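Local coordinates for protein transcriptional regulator, LYSR family (Neisseria meningitidis, PDB 4AB5) that probably activates or represses genes of methionine biosynthesis as a DNA-binding LysR-family transcription factor, of which this chain is the regulatory domain, at residues F78-V83 against L180-Y185; M24-E29 against Q203-R208; L52-R57 against E67-I72; D48-L53 against A61-A66. One frame throughout, in Å; residues are numbered along the deposited sequence.

Contact 1 (F78-V83 against L180-Y185); sequences FAYEMV and LQSKLY
Two long antiparallel strands cross between the subdomains in the type 2 periplasmic-binding-protein fold of LysR regulatory domains, and F78-V83 with L180-Y185 form the buried middle of this pair. Y80 and S182 make its clearest hydrogen-bonded pair. S182 N gives to Y80 O at 2.8 Å, nearly along the C=O axis, and Y80 N returns a bond of 3.1 Å to S182 O, in the carbonyl plane.

The side chains of F78, Y80, S182 and L184 share one face of the sheet. CG of Y80 takes the crowded position between its backbone N and carbonyl carbon (chi1 52°), which brings the ring toward the partner strand. Y80 CE1 then meets S182 CB at 3.6 Å, while Y80 CE2 touches L184 CD1, the two side chains crossing obliquely. W159 packs edge-to-face with the Y80 ring, and W22 does the same with F78.

On the other face Q181 runs extended from a CG anti to its backbone N (chi1 -166°), so that its amide lies against A79, with Q181 NE2 3.5 Å from A79 CB. K183 NZ adds a weak bond to Q181 OE1.

The selenomethionine M82 lays CB against L180 CG, and its chain, bent at chi2 and chi3, leads on past S182. S182 OG is hydrogen-bonded to D119 of helix 119-125, and it also touches the M82 chain, lying 3.3 Å from M82 CG.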
loop_
_atom_site.group_PDB
_atom_site.type_symbol
_atom_site.label_atom_id
_atom_site.label_comp_id
_atom_site.label_asym_id
_atom_site.label_seq_id
_atom_site.Cartn_x
_atom_site.Cartn_y
_atom_site.Cartn_z
ATOM N N PHE B 78 -15.852 -1.756 -14.976
ATOM C CA PHE B 78 -16.044 -0.314 -15.139
ATOM C C PHE B 78 -14.847 0.369 -15.784
ATOM O O PHE B 78 -13.724 -0.140 -15.717
ATOM C CB PHE B 78 -16.339 0.368 -13.779
ATOM C CG PHE B 78 -15.587 -0.181 -12.582
ATOM C CD1 PHE B 78 -14.225 0.069 -12.416
ATOM C CD2 PHE B 78 -16.242 -0.940 -11.617
ATOM C CE1 PHE B 78 -13.533 -0.440 -11.313
ATOM C CE2 PHE B 78 -15.551 -1.444 -10.511
ATOM C CZ PHE B 78 -14.201 -1.197 -10.370
ATOM N N ALA B 79 -15.094 1.560 -16.366
ATOM C CA ALA B 79 -14.079 2.430 -16.968
ATOM C C ALA B 79 -13.966 3.716 -16.125
ATOM O O ALA B 79 -14.922 4.097 -15.441
ATOM C CB ALA B 79 -14.450 2.772 -18.405
ATOM N N TYR B 80 -12.792 4.362 -16.159
ATOM C CA TYR B 80 -12.520 5.614 -15.440
ATOM C C TYR B 80 -11.381 6.386 -16.086
ATOM O O TYR B 80 -10.559 5.793 -16.792
ATOM C CB TYR B 80 -12.255 5.397 -13.927
ATOM C CG TYR B 80 -11.197 4.363 -13.597
ATOM C CD1 TYR B 80 -9.844 4.670 -13.674
ATOM C CD2 TYR B 80 -11.551 3.087 -13.164
ATOM C CE1 TYR B 80 -8.867 3.721 -13.378
ATOM C CE2 TYR B 80 -10.581 2.141 -12.826
ATOM C CZ TYR B 80 -9.238 2.461 -12.942
ATOM O OH TYR B 80 -8.262 1.542 -12.629
ATOM N N GLU B 81 -11.318 7.709 -15.820
ATOM C CA GLU B 81 -10.277 8.583 -16.345
ATOM C C GLU B 81 -9.008 8.594 -15.513
ATOM O O GLU B 81 -9.055 8.644 -14.278
ATOM C CB GLU B 81 -10.783 10.014 -16.661
ATOM C CG GLU B 81 -11.346 10.823 -15.495
ATOM C CD GLU B 81 -12.806 10.610 -15.120
ATOM O OE1 GLU B 81 -13.148 9.500 -14.647
ATOM O OE2 GLU B 81 -13.581 11.591 -15.196
HETATM N N MSE B 82 -7.873 8.499 -16.217
HETATM C CA MSE B 82 -6.525 8.573 -15.674
HETATM C C MSE B 82 -6.170 10.049 -15.731
HETATM O O MSE B 82 -6.151 10.650 -16.813
HETATM C CB MSE B 82 -5.528 7.750 -16.506
HETATM C CG MSE B 82 -5.724 6.250 -16.384
HETATM SE SE MSE B 82 -5.257 5.540 -14.628
HETATM C CE MSE B 82 -3.306 5.900 -14.654
ATOM N N VAL B 83 -5.968 10.653 -14.562
ATOM C CA VAL B 83 -5.657 12.078 -14.483
ATOM C C VAL B 83 -4.200 12.280 -14.136
ATOM O O VAL B 83 -3.612 11.462 -13.419
ATOM C CB VAL B 83 -6.615 12.884 -13.556
ATOM C CG1 VAL B 83 -8.051 12.850 -14.075
ATOM C CG2 VAL B 83 -6.544 12.411 -12.100
ATOM N N LEU B 180 -7.389 10.139 -21.071
ATOM C CA LEU B 180 -6.832 8.801 -20.864
ATOM C C LEU B 180 -7.787 7.966 -20.018
ATOM O O LEU B 180 -7.999 8.257 -18.843
ATOM C CB LEU B 180 -5.449 8.905 -20.217
ATOM C CG LEU B 180 -4.516 7.700 -20.195
ATOM C CD1 LEU B 180 -4.485 6.888 -21.471
ATOM C CD2 LEU B 180 -3.234 8.099 -19.653
ATOM N N GLN B 181 -8.381 6.950 -20.623
ATOM C CA GLN B 181 -9.347 6.099 -19.960
ATOM C C GLN B 181 -8.815 4.692 -19.725
ATOM O O GLN B 181 -8.226 4.105 -20.625
ATOM C CB GLN B 181 -10.655 6.059 -20.780
ATOM C CG GLN B 181 -11.851 5.482 -20.018
ATOM C CD GLN B 181 -13.030 5.126 -20.897
ATOM O OE1 GLN B 181 -12.914 4.404 -21.893
ATOM N NE2 GLN B 181 -14.209 5.567 -20.495
ATOM N N SER B 182 -9.039 4.150 -18.520
ATOM C CA SER B 182 -8.711 2.768 -18.171
ATOM C C SER B 182 -9.999 1.969 -18.218
ATOM O O SER B 182 -11.046 2.477 -17.821
ATOM C CB SER B 182 -8.109 2.676 -16.776
ATOM O OG SER B 182 -6.754 3.093 -16.794
ATOM N N LYS B 183 -9.925 0.733 -18.722
ATOM C CA LYS B 183 -11.067 -0.166 -18.820
ATOM C C LYS B 183 -10.794 -1.409 -17.967
ATOM O O LYS B 183 -9.781 -2.075 -18.171
ATOM C CB LYS B 183 -11.343 -0.529 -20.285
ATOM C CG LYS B 183 -11.857 0.638 -21.124
ATOM C CD LYS B 183 -11.936 0.263 -22.594
ATOM C CE LYS B 183 -12.399 1.403 -23.468
ATOM N NZ LYS B 183 -13.876 1.578 -23.417
ATOM N N LEU B 184 -11.666 -1.700 -16.988
ATOM C CA LEU B 184 -11.452 -2.850 -16.114
ATOM C C LEU B 184 -12.382 -4.008 -16.348
ATOM O O LEU B 184 -13.584 -3.812 -16.518
ATOM C CB LEU B 184 -11.373 -2.458 -14.634
ATOM C CG LEU B 184 -9.948 -2.194 -14.142
ATOM C CD1 LEU B 184 -9.468 -0.819 -14.537
ATOM C CD2 LEU B 184 -9.860 -2.345 -12.687
ATOM N N TYR B 185 -11.801 -5.223 -16.391
ATOM C CA TYR B 185 -12.521 -6.468 -16.646
ATOM C C TYR B 185 -12.156 -7.534 -15.632
ATOM O O TYR B 185 -11.047 -7.523 -15.083
ATOM C CB TYR B 185 -12.200 -7.021 -18.053
ATOM C CG TYR B 185 -12.488 -6.074 -19.193
ATOM C CD1 TYR B 185 -13.725 -6.075 -19.831
ATOM C CD2 TYR B 185 -11.499 -5.221 -19.687
ATOM C CE1 TYR B 185 -13.992 -5.212 -20.896
ATOM C CE2 TYR B 185 -11.754 -4.356 -20.754
ATOM C CZ TYR B 185 -13.003 -4.355 -21.355
ATOM O OH TYR B 185 -13.273 -3.505 -22.400
#

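Contact 2 (M24-E29 against Q203-R208); sequences MPAMGE and QIIRER
Apolar contact between helix 20-33 and helix 196-212 centres on A26; the short segments cross at 120°, their axes 9.4 Å apart. A26 CB sits 3.9 Å from I205 CG1 and 4.1 Å from I204 CG2. I204 also packs on F30 and M33 farther along the first helix, while I205 leans on W22 and L23.

The polar part is a salt bridge at the partly exposed margin. E29, extended with CG anti to its backbone N (chi1 -170°), reaches R208 tip to tip and places E29 OE1 3.0 Å from R208 NE. The hydrogen bond within this pair is weak and bent, and the carboxylate and guanidinium planes are 49° apart. E29 OE2 turns instead to the methyl CG2 of I204. The backbone oxygen P25 O lies over one face of the R208 guanidinium, 3.5 Å above its plane and offset toward the rim. R208 CD rests against A26 CA, and D212 offers R208 NH1 a long, weak second ion pair.

An alanine contact bordered by a salt bridge thus joins the first helix of the LysR regulatory domain to its late helix 196-212, within one α/β subdomain of the periplasmic-binding-protein fold.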
loop_
_atom_site.group_PDB
_atom_site.type_symbol
_atom_site.label_atom_id
_atom_site.label_comp_id
_atom_site.label_asym_id
_atom_site.label_seq_id
_atom_site.Cartn_x
_atom_site.Cartn_y
_atom_site.Cartn_z
HETATM N N MSE B 24 -10.243 -5.223 -2.085
HETATM C CA MSE B 24 -10.169 -5.704 -0.699
HETATM C C MSE B 24 -11.530 -5.606 0.017
HETATM O O MSE B 24 -11.983 -6.648 0.482
HETATM C CB MSE B 24 -9.012 -5.054 0.089
HETATM C CG MSE B 24 -7.625 -5.343 -0.497
HETATM SE SE MSE B 24 -7.211 -7.232 -0.811
HETATM C CE MSE B 24 -7.577 -7.382 -2.757
ATOM N N PRO B 25 -12.261 -4.447 0.043
ATOM C CA PRO B 25 -13.607 -4.453 0.655
ATOM C C PRO B 25 -14.647 -5.284 -0.114
ATOM O O PRO B 25 -15.639 -5.694 0.484
ATOM C CB PRO B 25 -13.986 -2.971 0.739
ATOM C CG PRO B 25 -13.153 -2.295 -0.246
ATOM C CD PRO B 25 -11.902 -3.093 -0.433
ATOM N N ALA B 26 -14.412 -5.561 -1.420
ATOM C CA ALA B 26 -15.295 -6.408 -2.239
ATOM C C ALA B 26 -15.207 -7.845 -1.717
ATOM O O ALA B 26 -16.236 -8.522 -1.613
ATOM C CB ALA B 26 -14.904 -6.344 -3.709
HETATM N N MSE B 27 -13.988 -8.277 -1.317
HETATM C CA MSE B 27 -13.716 -9.586 -0.713
HETATM C C MSE B 27 -14.362 -9.677 0.663
HETATM O O MSE B 27 -14.873 -10.733 1.028
HETATM C CB MSE B 27 -12.203 -9.830 -0.575
HETATM C CG MSE B 27 -11.525 -10.235 -1.868
HETATM SE SE MSE B 27 -9.598 -10.462 -1.617
HETATM C CE MSE B 27 -9.571 -12.213 -0.700
ATOM N N GLY B 28 -14.332 -8.562 1.401
ATOM C CA GLY B 28 -14.905 -8.435 2.739
ATOM C C GLY B 28 -16.416 -8.547 2.791
ATOM O O GLY B 28 -16.968 -8.901 3.836
ATOM N N GLU B 29 -17.093 -8.216 1.669
ATOM C CA GLU B 29 -18.553 -8.286 1.498
ATOM C C GLU B 29 -18.942 -9.686 1.011
ATOM O O GLU B 29 -19.914 -10.260 1.499
ATOM C CB GLU B 29 -19.034 -7.187 0.522
ATOM C CG GLU B 29 -20.543 -7.009 0.463
ATOM C CD GLU B 29 -21.015 -5.836 -0.377
ATOM O OE1 GLU B 29 -21.105 -4.712 0.166
ATOM O OE2 GLU B 29 -21.284 -6.034 -1.583
ATOM N N GLN B 203 -20.486 -8.820 -9.665
ATOM C CA GLN B 203 -21.590 -7.897 -9.401
ATOM C C GLN B 203 -21.390 -7.104 -8.106
ATOM O O GLN B 203 -21.822 -5.957 -8.045
ATOM C CB GLN B 203 -22.990 -8.516 -9.567
ATOM C CG GLN B 203 -23.393 -9.578 -8.560
ATOM C CD GLN B 203 -24.722 -10.208 -8.909
ATOM O OE1 GLN B 203 -25.762 -9.539 -8.968
ATOM N NE2 GLN B 203 -24.722 -11.516 -9.136
ATOM N N ILE B 204 -20.649 -7.679 -7.120
ATOM C CA ILE B 204 -20.273 -7.023 -5.860
ATOM C C ILE B 204 -19.276 -5.908 -6.179
ATOM O O ILE B 204 -19.481 -4.783 -5.726
ATOM C CB ILE B 204 -19.749 -8.045 -4.800
ATOM C CG1 ILE B 204 -20.916 -8.868 -4.185
ATOM C CG2 ILE B 204 -18.920 -7.369 -3.685
ATOM C CD1 ILE B 204 -20.487 -10.208 -3.441
ATOM N N ILE B 205 -18.231 -6.203 -6.998
ATOM C CA ILE B 205 -17.210 -5.230 -7.433
ATOM C C ILE B 205 -17.895 -4.025 -8.119
ATOM O O ILE B 205 -17.555 -2.878 -7.813
ATOM C CB ILE B 205 -16.152 -5.898 -8.368
ATOM C CG1 ILE B 205 -15.203 -6.864 -7.606
ATOM C CG2 ILE B 205 -15.363 -4.862 -9.176
ATOM C CD1 ILE B 205 -14.346 -7.834 -8.577
ATOM N N ARG B 206 -18.869 -4.297 -9.028
ATOM C CA ARG B 206 -19.605 -3.271 -9.772
ATOM C C ARG B 206 -20.512 -2.412 -8.893
ATOM O O ARG B 206 -20.423 -1.187 -8.969
ATOM C CB ARG B 206 -20.377 -3.867 -10.959
ATOM C CG ARG B 206 -19.494 -4.257 -12.136
ATOM C CD ARG B 206 -20.309 -4.616 -13.376
ATOM N NE ARG B 206 -21.153 -5.791 -13.166
ATOM C CZ ARG B 206 -20.794 -7.043 -13.432
ATOM N NH1 ARG B 206 -19.605 -7.302 -13.968
ATOM N NH2 ARG B 206 -21.626 -8.047 -13.175
ATOM N N GLU B 207 -21.355 -3.036 -8.043
ATOM C CA GLU B 207 -22.254 -2.308 -7.132
ATOM C C GLU B 207 -21.467 -1.433 -6.184
ATOM O O GLU B 207 -21.864 -0.294 -5.955
ATOM C CB GLU B 207 -23.155 -3.259 -6.322
ATOM C CG GLU B 207 -24.265 -3.915 -7.128
ATOM C CD GLU B 207 -25.067 -4.997 -6.422
ATOM O OE1 GLU B 207 -24.536 -5.648 -5.489
ATOM O OE2 GLU B 207 -26.225 -5.223 -6.843
ATOM N N ARG B 208 -20.348 -1.963 -5.647
ATOM C CA ARG B 208 -19.476 -1.256 -4.710
ATOM C C ARG B 208 -18.752 -0.098 -5.361
ATOM O O ARG B 208 -18.710 0.986 -4.786
ATOM C CB ARG B 208 -18.475 -2.203 -4.030
ATOM C CG ARG B 208 -19.059 -3.014 -2.895
ATOM C CD ARG B 208 -17.963 -3.616 -2.030
ATOM N NE ARG B 208 -18.393 -3.716 -0.635
ATOM C CZ ARG B 208 -18.163 -2.793 0.294
ATOM N NH1 ARG B 208 -17.487 -1.693 -0.007
ATOM N NH2 ARG B 208 -18.603 -2.967 1.533
#

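Contact 3 (L52-R57 against E67-I72); sequences LLLQHR and EKQNGI
R57 holds its guanidinium beside the helix it follows, with L52 CD2 3.6 Å above one face and offset toward the rim. The flat group that works across the contact is the carboxamide of Q69. Its chain is extended from a CG anti to the backbone N (chi1 -180°), and Q69 OE1 comes to the methyl CD1 of L54 at 3.4 Å, the two side chains crossing obliquely. No hydrogen bond links the segments; OE1 merely touches a methyl.

I72 supplies the apolar centre. I72 CD1 touches two leucines of the last helical turn, 3.5 Å from L54 CD2 and 3.8 Å from L53 CB, and both leucines cross I72 at about a right angle. L53 and I72 are buried, and L53 is backed by A187 of strand 171-189. L54, by contrast, is exposed; its CD2 passes near the carbonyl oxygen of N70.

Each segment also makes a backbone turn. After helix 50-54, H56 is the first residue to leave helical angles (phi 59°); R57 N bonds back to L52 O at 2.8 Å and H56 N to L53 O at 3.1 Å. Across from it Q69-I72 reverses with G71 also at positive phi (81°), an angle that suits glycine. Leucines of a helix end closed by a Schellman motif pack here against a type II beta turn, at the rim of an α/β subdomain of the LysR regulatory domain.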
loop_
_atom_site.group_PDB
_atom_site.type_symbol
_atom_site.label_atom_id
_atom_site.label_comp_id
_atom_site.label_asym_id
_atom_site.label_seq_id
_atom_site.Cartn_x
_atom_site.Cartn_y
_atom_site.Cartn_z
ATOM N N LEU B 52 -2.353 -17.440 -15.525
ATOM C CA LEU B 52 -2.623 -18.156 -14.275
ATOM C C LEU B 52 -3.959 -18.906 -14.319
ATOM O O LEU B 52 -4.055 -19.987 -13.742
ATOM C CB LEU B 52 -2.603 -17.212 -13.076
ATOM C CG LEU B 52 -1.261 -16.682 -12.547
ATOM C CD1 LEU B 52 -1.514 -15.540 -11.643
ATOM C CD2 LEU B 52 -0.413 -17.731 -11.811
ATOM N N LEU B 53 -4.973 -18.342 -15.020
ATOM C CA LEU B 53 -6.303 -18.954 -15.206
ATOM C C LEU B 53 -6.181 -20.221 -16.042
ATOM O O LEU B 53 -6.702 -21.266 -15.652
ATOM C CB LEU B 53 -7.300 -17.988 -15.889
ATOM C CG LEU B 53 -7.637 -16.680 -15.190
ATOM C CD1 LEU B 53 -8.400 -15.766 -16.112
ATOM C CD2 LEU B 53 -8.451 -16.924 -13.954
ATOM N N LEU B 54 -5.459 -20.128 -17.179
ATOM C CA LEU B 54 -5.203 -21.243 -18.092
ATOM C C LEU B 54 -4.443 -22.337 -17.347
ATOM O O LEU B 54 -4.749 -23.513 -17.510
ATOM C CB LEU B 54 -4.374 -20.770 -19.303
ATOM C CG LEU B 54 -4.955 -19.659 -20.184
ATOM C CD1 LEU B 54 -3.880 -19.063 -21.076
ATOM C CD2 LEU B 54 -6.081 -20.169 -21.044
ATOM N N GLN B 55 -3.501 -21.931 -16.478
ATOM C CA GLN B 55 -2.668 -22.823 -15.678
ATOM C C GLN B 55 -3.346 -23.371 -14.411
ATOM O O GLN B 55 -2.707 -24.126 -13.675
ATOM C CB GLN B 55 -1.336 -22.140 -15.343
ATOM C CG GLN B 55 -0.396 -22.044 -16.531
ATOM C CD GLN B 55 0.807 -21.180 -16.260
ATOM O OE1 GLN B 55 1.010 -20.659 -15.160
ATOM N NE2 GLN B 55 1.639 -21.010 -17.272
ATOM N N HIS B 56 -4.633 -23.015 -14.165
ATOM C CA HIS B 56 -5.424 -23.420 -12.988
ATOM C C HIS B 56 -4.784 -22.980 -11.652
ATOM O O HIS B 56 -5.004 -23.583 -10.598
ATOM C CB HIS B 56 -5.782 -24.917 -13.019
ATOM C CG HIS B 56 -6.789 -25.264 -14.067
ATOM N ND1 HIS B 56 -8.090 -25.578 -13.734
ATOM C CD2 HIS B 56 -6.655 -25.327 -15.413
ATOM C CE1 HIS B 56 -8.703 -25.833 -14.879
ATOM N NE2 HIS B 56 -7.881 -25.687 -15.915
ATOM N N ARG B 57 -4.010 -21.898 -11.719
ATOM C CA ARG B 57 -3.302 -21.301 -10.592
ATOM C C ARG B 57 -4.133 -20.170 -9.977
ATOM O O ARG B 57 -3.797 -19.689 -8.892
ATOM C CB ARG B 57 -1.931 -20.787 -11.048
ATOM C CG ARG B 57 -0.994 -21.854 -11.611
ATOM C CD ARG B 57 0.187 -22.173 -10.707
ATOM N NE ARG B 57 1.038 -21.012 -10.426
ATOM C CZ ARG B 57 2.018 -20.579 -11.215
ATOM N NH1 ARG B 57 2.276 -21.191 -12.364
ATOM N NH2 ARG B 57 2.740 -19.523 -10.865
ATOM N N GLU B 67 -8.722 -8.901 -24.300
ATOM C CA GLU B 67 -8.053 -9.549 -25.434
ATOM C C GLU B 67 -8.668 -10.930 -25.662
ATOM O O GLU B 67 -8.471 -11.831 -24.841
ATOM C CB GLU B 67 -6.521 -9.634 -25.182
ATOM C CG GLU B 67 -6.125 -9.978 -23.740
ATOM C CD GLU B 67 -4.735 -9.604 -23.245
ATOM O OE1 GLU B 67 -3.816 -9.414 -24.075
ATOM O OE2 GLU B 67 -4.568 -9.512 -22.006
ATOM N N LYS B 68 -9.477 -11.068 -26.738
ATOM C CA LYS B 68 -10.163 -12.315 -27.068
ATOM C C LYS B 68 -9.180 -13.488 -27.056
ATOM O O LYS B 68 -8.273 -13.563 -27.880
ATOM C CB LYS B 68 -10.948 -12.199 -28.388
ATOM C CG LYS B 68 -11.704 -13.468 -28.782
ATOM C CD LYS B 68 -12.638 -13.232 -29.962
ATOM C CE LYS B 68 -13.408 -14.486 -30.295
ATOM N NZ LYS B 68 -14.517 -14.225 -31.252
ATOM N N GLN B 69 -9.317 -14.332 -26.034
ATOM C CA GLN B 69 -8.475 -15.492 -25.810
ATOM C C GLN B 69 -9.332 -16.725 -25.523
ATOM O O GLN B 69 -10.254 -16.679 -24.697
ATOM C CB GLN B 69 -7.498 -15.218 -24.659
ATOM C CG GLN B 69 -6.566 -16.384 -24.352
ATOM C CD GLN B 69 -5.215 -15.998 -23.809
ATOM O OE1 GLN B 69 -4.352 -16.852 -23.635
ATOM N NE2 GLN B 69 -4.988 -14.719 -23.513
ATOM N N ASN B 70 -8.992 -17.827 -26.204
ATOM C CA ASN B 70 -9.645 -19.128 -26.097
ATOM C C ASN B 70 -9.485 -19.726 -24.692
ATOM O O ASN B 70 -8.398 -19.676 -24.112
ATOM C CB ASN B 70 -9.096 -20.067 -27.158
ATOM C CG ASN B 70 -9.906 -21.311 -27.318
ATOM O OD1 ASN B 70 -9.429 -22.416 -27.063
ATOM N ND2 ASN B 70 -11.156 -21.156 -27.725
ATOM N N GLY B 71 -10.585 -20.256 -24.161
ATOM C CA GLY B 71 -10.629 -20.837 -22.827
ATOM C C GLY B 71 -10.765 -19.794 -21.737
ATOM O O GLY B 71 -10.630 -20.112 -20.557
ATOM N N ILE B 72 -11.048 -18.544 -22.129
ATOM C CA ILE B 72 -11.207 -17.415 -21.226
ATOM C C ILE B 72 -12.385 -16.511 -21.613
ATOM O O ILE B 72 -12.549 -16.169 -22.788
ATOM C CB ILE B 72 -9.846 -16.684 -20.949
ATOM C CG1 ILE B 72 -9.327 -17.048 -19.560
ATOM C CG2 ILE B 72 -9.924 -15.176 -21.075
ATOM C CD1 ILE B 72 -8.073 -17.679 -19.557
#

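Contact 4 (D48-L53 against A61-A66); sequences DPVGLL and AIVSEA
A β-α-β crossover, typical of the α/β subdomains of this fold, is closed here: helix 50-54 follows strand 37-42 and lies on strand 60-63, which it precedes. The strand alternates, A61 and V63 directing their side chains to the helix while I62 points away and packs on L184.

P49 spans both inward residues. P49 CB faces A61 CB at 3.9 Å, and P49 CG extends obliquely to V63 CG1 at 3.8 Å, also passing near the I62 carbonyl. One turn on, L53 contributes CD1 to the same methyl, so the A61 methyl meets both P49 and L53.

D48 supplies a capping bond, V50 N giving to D48 OD1 at 3.3 Å; the donor stands above the carboxylate plane. V50 has CG2 anti to its carbonyl carbon and crosses V63 at about a right angle. V63 likewise sets CG1 anti to its own carbonyl carbon (chi1 -67°), and this V63 methyl meets V50 CG2 at 3.8 Å.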
loop_
_atom_site.group_PDB
_atom_site.type_symbol
_atom_site.label_atom_id
_atom_site.label_comp_id
_atom_site.label_asym_id
_atom_site.label_seq_id
_atom_site.Cartn_x
_atom_site.Cartn_y
_atom_site.Cartn_z
ATOM N N ASP B 48 1.014 -10.874 -16.959
ATOM C CA ASP B 48 -0.391 -11.108 -17.324
ATOM C C ASP B 48 -1.073 -12.153 -16.425
ATOM O O ASP B 48 -0.661 -13.320 -16.440
ATOM C CB ASP B 48 -0.493 -11.524 -18.813
ATOM C CG ASP B 48 -1.874 -11.480 -19.460
ATOM O OD1 ASP B 48 -2.859 -11.145 -18.757
ATOM O OD2 ASP B 48 -1.966 -11.754 -20.678
ATOM N N PRO B 49 -2.120 -11.762 -15.646
ATOM C CA PRO B 49 -2.804 -12.761 -14.808
ATOM C C PRO B 49 -3.704 -13.758 -15.549
ATOM O O PRO B 49 -4.181 -14.703 -14.927
ATOM C CB PRO B 49 -3.567 -11.911 -13.787
ATOM C CG PRO B 49 -3.804 -10.610 -14.449
ATOM C CD PRO B 49 -2.728 -10.417 -15.493
ATOM N N VAL B 50 -3.929 -13.562 -16.865
ATOM C CA VAL B 50 -4.751 -14.444 -17.704
ATOM C C VAL B 50 -4.102 -15.848 -17.806
ATOM O O VAL B 50 -4.810 -16.864 -17.813
ATOM C CB VAL B 50 -5.072 -13.802 -19.088
ATOM C CG1 VAL B 50 -5.733 -14.798 -20.047
ATOM C CG2 VAL B 50 -5.952 -12.566 -18.927
ATOM N N GLY B 51 -2.768 -15.876 -17.839
ATOM C CA GLY B 51 -1.987 -17.104 -17.906
ATOM C C GLY B 51 -2.249 -18.023 -16.733
ATOM O O GLY B 51 -2.399 -19.230 -16.916
ATOM N N LEU B 52 -2.353 -17.440 -15.525
ATOM C CA LEU B 52 -2.623 -18.156 -14.275
ATOM C C LEU B 52 -3.959 -18.906 -14.319
ATOM O O LEU B 52 -4.055 -19.987 -13.742
ATOM C CB LEU B 52 -2.603 -17.212 -13.076
ATOM C CG LEU B 52 -1.261 -16.682 -12.547
ATOM C CD1 LEU B 52 -1.514 -15.540 -11.643
ATOM C CD2 LEU B 52 -0.413 -17.731 -11.811
ATOM N N LEU B 53 -4.973 -18.342 -15.020
ATOM C CA LEU B 53 -6.303 -18.954 -15.206
ATOM C C LEU B 53 -6.181 -20.221 -16.042
ATOM O O LEU B 53 -6.702 -21.266 -15.652
ATOM C CB LEU B 53 -7.300 -17.988 -15.889
ATOM C CG LEU B 53 -7.637 -16.680 -15.190
ATOM C CD1 LEU B 53 -8.400 -15.766 -16.112
ATOM C CD2 LEU B 53 -8.451 -16.924 -13.954
ATOM N N ALA B 61 -9.354 -13.199 -12.657
ATOM C CA ALA B 61 -8.303 -12.211 -12.865
ATOM C C ALA B 61 -8.848 -10.814 -13.168
ATOM O O ALA B 61 -9.776 -10.678 -13.966
ATOM C CB ALA B 61 -7.368 -12.661 -13.977
ATOM N N ILE B 62 -8.264 -9.779 -12.526
ATOM C CA ILE B 62 -8.605 -8.375 -12.764
ATOM C C ILE B 62 -7.647 -7.915 -13.867
ATOM O O ILE B 62 -6.423 -7.976 -13.690
ATOM C CB ILE B 62 -8.509 -7.508 -11.469
ATOM C CG1 ILE B 62 -9.393 -8.063 -10.307
ATOM C CG2 ILE B 62 -8.763 -6.013 -11.737
ATOM C CD1 ILE B 62 -10.974 -8.261 -10.567
ATOM N N VAL B 63 -8.208 -7.534 -15.034
ATOM C CA VAL B 63 -7.432 -7.146 -16.213
ATOM C C VAL B 63 -7.852 -5.789 -16.818
ATOM O O VAL B 63 -9.013 -5.393 -16.698
ATOM C CB VAL B 63 -7.397 -8.290 -17.271
ATOM C CG1 VAL B 63 -6.605 -9.504 -16.766
ATOM C CG2 VAL B 63 -8.808 -8.694 -17.720
ATOM N N SER B 64 -6.888 -5.101 -17.479
ATOM C CA SER B 64 -7.050 -3.800 -18.148
ATOM C C SER B 64 -7.458 -3.912 -19.628
ATOM O O SER B 64 -7.721 -2.890 -20.271
ATOM C CB SER B 64 -5.779 -2.972 -18.019
ATOM O OG SER B 64 -5.577 -2.610 -16.665
ATOM N N GLU B 65 -7.518 -5.140 -20.161
ATOM C CA GLU B 65 -7.914 -5.390 -21.543
ATOM C C GLU B 65 -8.647 -6.730 -21.696
ATOM O O GLU B 65 -8.365 -7.690 -20.972
ATOM C CB GLU B 65 -6.742 -5.216 -22.538
ATOM C CG GLU B 65 -5.644 -6.265 -22.461
ATOM C CD GLU B 65 -4.531 -5.978 -21.475
ATOM O OE1 GLU B 65 -4.773 -6.094 -20.251
ATOM O OE2 GLU B 65 -3.405 -5.670 -21.928
ATOM N N ALA B 66 -9.617 -6.761 -22.610
ATOM C CA ALA B 66 -10.459 -7.922 -22.883
ATOM C C ALA B 66 -10.029 -8.575 -24.220
ATOM O O ALA B 66 -10.836 -8.768 -25.138
ATOM C CB ALA B 66 -11.921 -7.501 -22.912
#

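Overall arrangement
Helix 20-33 opens contact 2, which closes only at helix 196-212 and so encloses the other three. Helix 50-54 next starts contacts 4 and 3, which share L52 and L53; the first closes on strand 60-63, the second on the loop just beyond, before contact 1 begins. Contact 1 runs from strand 72-86 to strand 171-189, and the chain between them builds much of the second subdomain. The one sheet ties these parts together: Y185 N of contact 1 probably bonds to V63 O of contact 4 at 2.8 Å. Contact 2 joins through I205, which packs on F78 of contact 1 and on I62 of contact 4.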